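Local coordinates for TetR family transcriptional regulator (Clostridium perfringens, PDB 6AZH), which probably acts as a dimeric transcriptional regulator that binds operator DNA, with a putative role in controlling fatty acid metabolism genes, at the interface of chains A and B. Sequence-based numbering; all coordinates share one arbitrary frame. Chains: chain A/B, TetR family transcriptional regulator.

The interface of chains A and B. Residues chain A 123, 130, 148, 152; chain B 163-164, 167-168.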
ATOM      1  N   THR A 123      -3.230  -9.068   9.561  1.00 20.51           N
ATOM      2  CA  THR A 123      -2.434 -10.294   9.635  1.00 19.48           C
ATOM      3  C   THR A 123      -3.323 -11.517   9.768  1.00 21.69           C
ATOM      4  O   THR A 123      -3.085 -12.539   9.107  1.00 22.37           O
ATOM      5  CB  THR A 123      -1.443 -10.203  10.801  1.00 22.70           C
ATOM      6  OG1 THR A 123      -0.461  -9.208  10.499  1.00 22.09           O
ATOM      7  CG2 THR A 123      -0.724 -11.541  11.036  1.00 24.15           C
ATOM      8  N   GLU A 130      -2.116 -17.546   3.642  1.00 21.26           N
ATOM      9  CA  GLU A 130      -1.019 -18.477   3.900  1.00 21.71           C
ATOM     10  C   GLU A 130      -1.516 -19.911   3.947  1.00 18.82           C
ATOM     11  O   GLU A 130      -0.853 -20.822   3.434  1.00 23.22           O
ATOM     12  CB  GLU A 130      -0.310 -18.129   5.205  1.00 19.07           C
ATOM     13  CG  GLU A 130       0.338 -16.760   5.155  1.00 24.56           C
ATOM     14  CD  GLU A 130       0.992 -16.343   6.454  1.00 32.41           C
ATOM     15  OE1 GLU A 130       1.094 -17.180   7.373  1.00 36.50           O
ATOM     16  OE2 GLU A 130       1.399 -15.168   6.546  1.00 35.75           O
ATOM     17  N   SER A 148       4.878 -16.791   3.913  1.00 22.25           N
ATOM     18  CA  SER A 148       4.459 -15.519   4.492  1.00 21.78           C
ATOM     19  C   SER A 148       4.809 -14.353   3.575  1.00 22.68           C
ATOM     20  O   SER A 148       4.000 -13.435   3.388  1.00 22.17           O
ATOM     21  CB  SER A 148       5.094 -15.332   5.862  1.00 27.98           C
ATOM     22  OG  SER A 148       4.489 -16.191   6.810  1.00 33.07           O
ATOM     23  N   HIS A 152       1.899 -12.002   1.797  1.00 19.28           N
ATOM     24  CA  HIS A 152       1.847 -10.546   1.900  1.00 21.37           C
ATOM     25  C   HIS A 152       1.895  -9.889   0.529  1.00 18.56           C
ATOM     26  O   HIS A 152       1.282  -8.838   0.330  1.00 20.79           O
ATOM     27  CB  HIS A 152       2.986 -10.027   2.774  1.00 19.58           C
ATOM     28  CG  HIS A 152       2.692 -10.120   4.235  1.00 25.51           C
ATOM     29  ND1 HIS A 152       2.724 -11.314   4.918  1.00 27.18           N
ATOM     30  CD2 HIS A 152       2.327  -9.177   5.135  1.00 24.16           C
ATOM     31  CE1 HIS A 152       2.411 -11.100   6.187  1.00 28.62           C
ATOM     32  NE2 HIS A 152       2.167  -9.812   6.344  1.00 23.83           N
TER
ATOM     33  N   LEU B 163       5.040  -3.639   4.492  1.00 17.80           N
ATOM     34  CA  LEU B 163       3.945  -4.027   5.378  1.00 20.10           C
ATOM     35  C   LEU B 163       4.274  -5.311   6.130  1.00 20.65           C
ATOM     36  O   LEU B 163       3.994  -5.434   7.327  1.00 18.92           O
ATOM     37  CB  LEU B 163       2.656  -4.210   4.582  1.00 20.27           C
ATOM     38  CG  LEU B 163       1.460  -4.720   5.397  1.00 18.17           C
ATOM     39  CD1 LEU B 163       1.129  -3.784   6.551  1.00 18.57           C
ATOM     40  CD2 LEU B 163       0.235  -4.932   4.501  1.00 20.53           C
ATOM     41  N   TYR B 164       4.865  -6.275   5.429  1.00 18.02           N
ATOM     42  CA  TYR B 164       5.274  -7.536   6.034  1.00 20.33           C
ATOM     43  C   TYR B 164       6.237  -7.296   7.191  1.00 20.07           C
ATOM     44  O   TYR B 164       6.084  -7.861   8.280  1.00 21.21           O
ATOM     45  CB  TYR B 164       5.914  -8.394   4.934  1.00 18.02           C
ATOM     46  CG  TYR B 164       6.452  -9.766   5.306  1.00 22.56           C
ATOM     47  CD1 TYR B 164       5.891 -10.524   6.317  1.00 25.45           C
ATOM     48  CD2 TYR B 164       7.514 -10.311   4.592  1.00 25.81           C
ATOM     49  CE1 TYR B 164       6.391 -11.794   6.618  1.00 25.74           C
ATOM     50  CE2 TYR B 164       8.012 -11.567   4.882  1.00 26.52           C
ATOM     51  CZ  TYR B 164       7.453 -12.301   5.896  1.00 25.14           C
ATOM     52  OH  TYR B 164       7.970 -13.548   6.175  1.00 27.55           O
ATOM     53  N   SER B 167       4.370  -5.772  10.139  1.00 23.49           N
ATOM     54  CA  SER B 167       3.402  -6.651  10.769  1.00 25.46           C
ATOM     55  C   SER B 167       4.084  -7.724  11.613  1.00 24.17           C
ATOM     56  O   SER B 167       3.525  -8.161  12.625  1.00 27.69           O
ATOM     57  CB  SER B 167       2.516  -7.275   9.687  1.00 22.60           C
ATOM     58  OG  SER B 167       1.735  -6.265   9.036  1.00 25.81           O
ATOM     59  N   ARG B 168       5.280  -8.156  11.222  1.00 23.02           N
ATOM     60  CA  ARG B 168       6.031  -9.145  11.978  1.00 23.19           C
ATOM     61  C   ARG B 168       7.131  -8.539  12.843  1.00 28.90           C
ATOM     62  O   ARG B 168       7.800  -9.283  13.569  1.00 25.25           O
ATOM     63  CB  ARG B 168       6.632 -10.177  11.021  1.00 26.28           C
ATOM     64  CG  ARG B 168       5.600 -10.858  10.120  1.00 32.26           C
ATOM     65  CD  ARG B 168       4.657 -11.760  10.923  1.00 32.94           C
ATOM     66  NE  ARG B 168       3.429 -12.099  10.197  1.00 37.15           N
ATOM     67  CZ  ARG B 168       3.305 -13.141   9.375  1.00 39.64           C
ATOM     68  NH1 ARG B 168       4.337 -13.946   9.167  1.00 33.40           N
ATOM     69  NH2 ARG B 168       2.147 -13.384   8.763  1.00 40.50           N
TER
HETATM   70  O   HOH W   1       0.661  -8.019  12.806  1.00 29.07           O
HETATM   71  O   HOH W   2      -0.806  -6.405   8.794  1.00 29.87           O
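Bent at its second torsion (chi2 -68°), the side chain of B:Arg168 carries its guanidinium across to A:Glu130, whose chain runs extended beyond CG to meet it tip to tip. They lie in the C-terminal dimerisation region of the TetR fold, where helices of the two subunits pack about a two-fold axis and a twin contact has the chains exchanged; here the C-terminal end of B helix 147-168 meets A helices 113-138 and 147-165. NH2 of the guanidinium forms a salt bridge and hydrogen bond with the carboxylate oxygen OE2 of A:Glu130 at 2.9 Å. The acceptor uses its syn lone pair and lies nearly in the guanidinium plane, although the carboxylate itself is turned steeply against that plane. On the other terminal nitrogen, NH1 of B:Arg168 makes a weak, fairly straight bond to the hydroxyl OG of A:Ser148 at 3.3 Å, again at the guanidinium edge. That hydroxyl also gives a weak bond to OE2 of A:Glu130, linking the two acceptors.

The imidazole of A:His152 is covered on one face by B:Tyr164, whose ring carbon CD1 sits 3.5 Å above the centre of the imidazole plane. CG of B:Tyr164 is anti to its backbone N (chi1 179°), which lays CB and one ring edge over the histidine and brings the phenol OH to 3.4 Å from CB of A:Ser148. Rotation of the imidazole is restrained by its ND1, which donates in the ring plane to the carbonyl O of A:Ser148 at 2.9 Å but stands above the carbonyl plane, off its lone pairs. B:Arg168 NH2 approaches the histidine at its edge, near CE1.

Water bridges A:Thr123 to B:Ser167. One water joins the threonine hydroxyl OG1 to the backbone O of B:Ser167; a second lies 2.6 Å from OG of B:Ser167 and is held more loosely by OG1 of A:Thr123. The serine hydroxyl is itself tied back to B:Leu163 O, one helical turn earlier, at 3.0 Å.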